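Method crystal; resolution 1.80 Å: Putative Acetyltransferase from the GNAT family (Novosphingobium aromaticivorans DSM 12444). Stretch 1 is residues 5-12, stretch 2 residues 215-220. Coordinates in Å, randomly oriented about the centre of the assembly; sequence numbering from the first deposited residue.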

# COMPACT_ATOMS: atom_id res chain seq x y z
N ASP A 5 -11.21 -9.00 16.19
CA ASP A 5 -9.77 -8.96 15.80
C ASP A 5 -9.36 -7.51 15.51
O ASP A 5 -10.20 -6.61 15.49
CB ASP A 5 -9.52 -9.87 14.59
N HIS A 6 -8.07 -7.29 15.29
CA HIS A 6 -7.53 -5.96 15.01
C HIS A 6 -7.91 -5.50 13.59
O HIS A 6 -8.00 -6.34 12.68
CB HIS A 6 -6.02 -6.06 15.14
CG HIS A 6 -5.34 -4.76 15.37
ND1 HIS A 6 -5.19 -3.82 14.38
CD2 HIS A 6 -4.72 -4.27 16.46
CE1 HIS A 6 -4.53 -2.79 14.86
NE2 HIS A 6 -4.23 -3.03 16.12
N PRO A 7 -8.19 -4.19 13.39
CA PRO A 7 -8.42 -3.69 12.03
C PRO A 7 -7.33 -4.04 11.04
O PRO A 7 -7.63 -4.26 9.86
CB PRO A 7 -8.46 -2.16 12.22
CG PRO A 7 -8.95 -1.98 13.59
CD PRO A 7 -8.34 -3.12 14.38
N LEU A 8 -6.08 -4.12 11.51
CA LEU A 8 -4.96 -4.44 10.61
C LEU A 8 -4.87 -5.93 10.24
O LEU A 8 -4.07 -6.31 9.39
CB LEU A 8 -3.66 -3.97 11.21
CG LEU A 8 -3.42 -2.48 11.46
CD1 LEU A 8 -1.97 -2.37 11.95
CD2 LEU A 8 -3.63 -1.71 10.14
N ASP A 9 -5.67 -6.78 10.86
CA ASP A 9 -5.69 -8.19 10.45
C ASP A 9 -6.30 -8.40 9.07
O ASP A 9 -6.08 -9.41 8.42
CB ASP A 9 -6.43 -9.04 11.46
CG ASP A 9 -5.72 -9.15 12.77
OD1 ASP A 9 -4.51 -8.85 12.88
OD2 ASP A 9 -6.41 -9.48 13.74
N ARG A 10 -7.17 -7.49 8.66
CA ARG A 10 -7.77 -7.57 7.35
C ARG A 10 -7.82 -6.19 6.74
O ARG A 10 -8.87 -5.54 6.76
CB ARG A 10 -9.17 -8.18 7.43
CG ARG A 10 -9.25 -9.60 8.02
CD ARG A 10 -10.59 -10.26 7.64
NE ARG A 10 -10.58 -10.49 6.21
CZ ARG A 10 -11.65 -10.61 5.42
NH1 ARG A 10 -12.89 -10.57 5.90
NH2 ARG A 10 -11.44 -10.79 4.13
N PRO A 11 -6.66 -5.67 6.31
CA PRO A 11 -6.58 -4.23 5.99
C PRO A 11 -7.37 -3.84 4.74
O PRO A 11 -7.94 -2.77 4.69
CB PRO A 11 -5.06 -3.96 5.87
CG PRO A 11 -4.42 -5.28 5.75
CD PRO A 11 -5.37 -6.35 6.20
N VAL A 12 -7.48 -4.75 3.78
CA VAL A 12 -8.31 -4.47 2.59
C VAL A 12 -9.79 -4.47 2.94
O VAL A 12 -10.54 -3.54 2.58
CB VAL A 12 -8.03 -5.52 1.45
CG1 VAL A 12 -8.94 -5.24 0.25
CG2 VAL A 12 -6.57 -5.51 1.07
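Stretch 2 (215-220) ARRAMT

Stretch 2 is a strand through all six residues, part of a longer one that runs on beyond both ends, whereas stretch 1 is compact: a short 3-10 turn over P7 to D9, then R10 at the N-cap position and the first residues of a helix at P11 and V12. The backbones stay well apart. The CA atoms of L8 and R216 are 9.3 Å from each other and those of D9 and M219 are 8.0 Å, a pairing that advances along both chains in the same sense. No backbone hydrogen bond links the stretches, so side chains must span the gap, and 297 Å² is buried in all.

The first rule to read here is that the turn carries its own internal bonds as well as those to the strand. D9 N donates to H6 O at 3.0 Å, L8 N donates to H6 ND1 at 3.0 Å in a nearly straight bond, and H6 N reaches D9 OD2 at 3.2 Å. With OD2 held by its own loop, OD1 serves the strand. The CA-to-CB bond of D9 points sideways, yet with chi1 in the m well the carboxylate comes nearer to stretch 2.

Two consecutive arginines meet that one oxygen. R216, with chi1 to chi3 all t, extends its guanidinium so that R216 NH2 and R216 NH1 donate to D9 OD1 at 2.9 Å and 3.0 Å. R217 takes a bent course, p, t, m, and brings its NH1 to D9 OD1 at 3.0 Å. Both make salt bridges with D9, and in both the oxygen lies at the guanidinium edge, near its plane, where the N-H bonds point. R217 NE also donates to A218 O at 3.2 Å, a bond within the strand that is compatible with the bent course of the side chain.

Edge bonding leaves the faces of the R216 guanidinium free for packing. H6 ND1 and L8 CB lie over one face, L8 CB being 3.7 Å from R216 NH1, and R216 CZ in turn sits over a face of the H6 ring. H6 CB comes to 3.0 Å from R216 NH2, a tight approach.

Farther along, charge gives way to apolar packing. M219, a selenomethionine, is m at all three chi angles and lays its CE 3.6 Å from P11 CD, the apolar contact, at the point where turn passes into helix. M219 CE is also 3.6 Å from the carbonyl oxygen L8 O. M219 CE also lies 3.3 Å from D9 O, which is buried by this contact and has no polar partner in the model.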

# COMPACT_ATOMS: atom_id res chain seq x y z
N ALA A 215 7.62 -4.66 14.34
CA ALA A 215 6.92 -5.80 13.81
C ALA A 215 5.63 -5.99 14.56
O ALA A 215 5.62 -6.04 15.79
CB ALA A 215 7.79 -7.07 13.91
N ARG A 216 4.54 -6.09 13.82
CA ARG A 216 3.27 -6.38 14.43
C ARG A 216 2.91 -7.86 14.22
O ARG A 216 2.70 -8.58 15.19
CB ARG A 216 2.17 -5.49 13.87
CG ARG A 216 0.94 -5.57 14.73
CD ARG A 216 -0.29 -5.06 14.09
NE ARG A 216 -1.42 -5.73 14.71
CZ ARG A 216 -2.24 -6.61 14.12
NH1 ARG A 216 -2.16 -6.94 12.82
NH2 ARG A 216 -3.20 -7.12 14.86
N ARG A 217 2.83 -8.29 12.96
CA ARG A 217 2.57 -9.68 12.67
C ARG A 217 2.90 -10.00 11.22
O ARG A 217 3.01 -9.11 10.36
CB ARG A 217 1.12 -10.05 12.95
CG ARG A 217 0.11 -9.37 12.07
CD ARG A 217 -1.32 -9.98 12.17
NE ARG A 217 -1.37 -11.41 11.95
CZ ARG A 217 -2.40 -12.19 12.23
NH1 ARG A 217 -3.54 -11.70 12.73
NH2 ARG A 217 -2.29 -13.46 11.99
N ALA A 218 3.00 -11.29 10.96
CA ALA A 218 3.11 -11.79 9.60
C ALA A 218 1.76 -11.71 8.91
O ALA A 218 0.69 -11.89 9.54
CB ALA A 218 3.64 -13.24 9.59
N MSE A 219 1.82 -11.40 7.62
CA MSE A 219 0.66 -11.40 6.74
C MSE A 219 1.04 -12.08 5.43
O MSE A 219 2.21 -12.40 5.20
CB MSE A 219 0.13 -9.98 6.49
CG MSE A 219 -0.27 -9.21 7.76
SE MSE A 219 -1.96 -9.79 8.44
CE MSE A 219 -3.05 -8.90 7.12
N THR A 220 0.05 -12.29 4.57
CA THR A 220 0.26 -12.85 3.23
C THR A 220 -0.52 -12.09 2.17
O THR A 220 -1.75 -11.90 2.30
CB THR A 220 -0.18 -14.31 3.18
OG1 THR A 220 0.43 -15.02 4.27
CG2 THR A 220 0.19 -14.97 1.86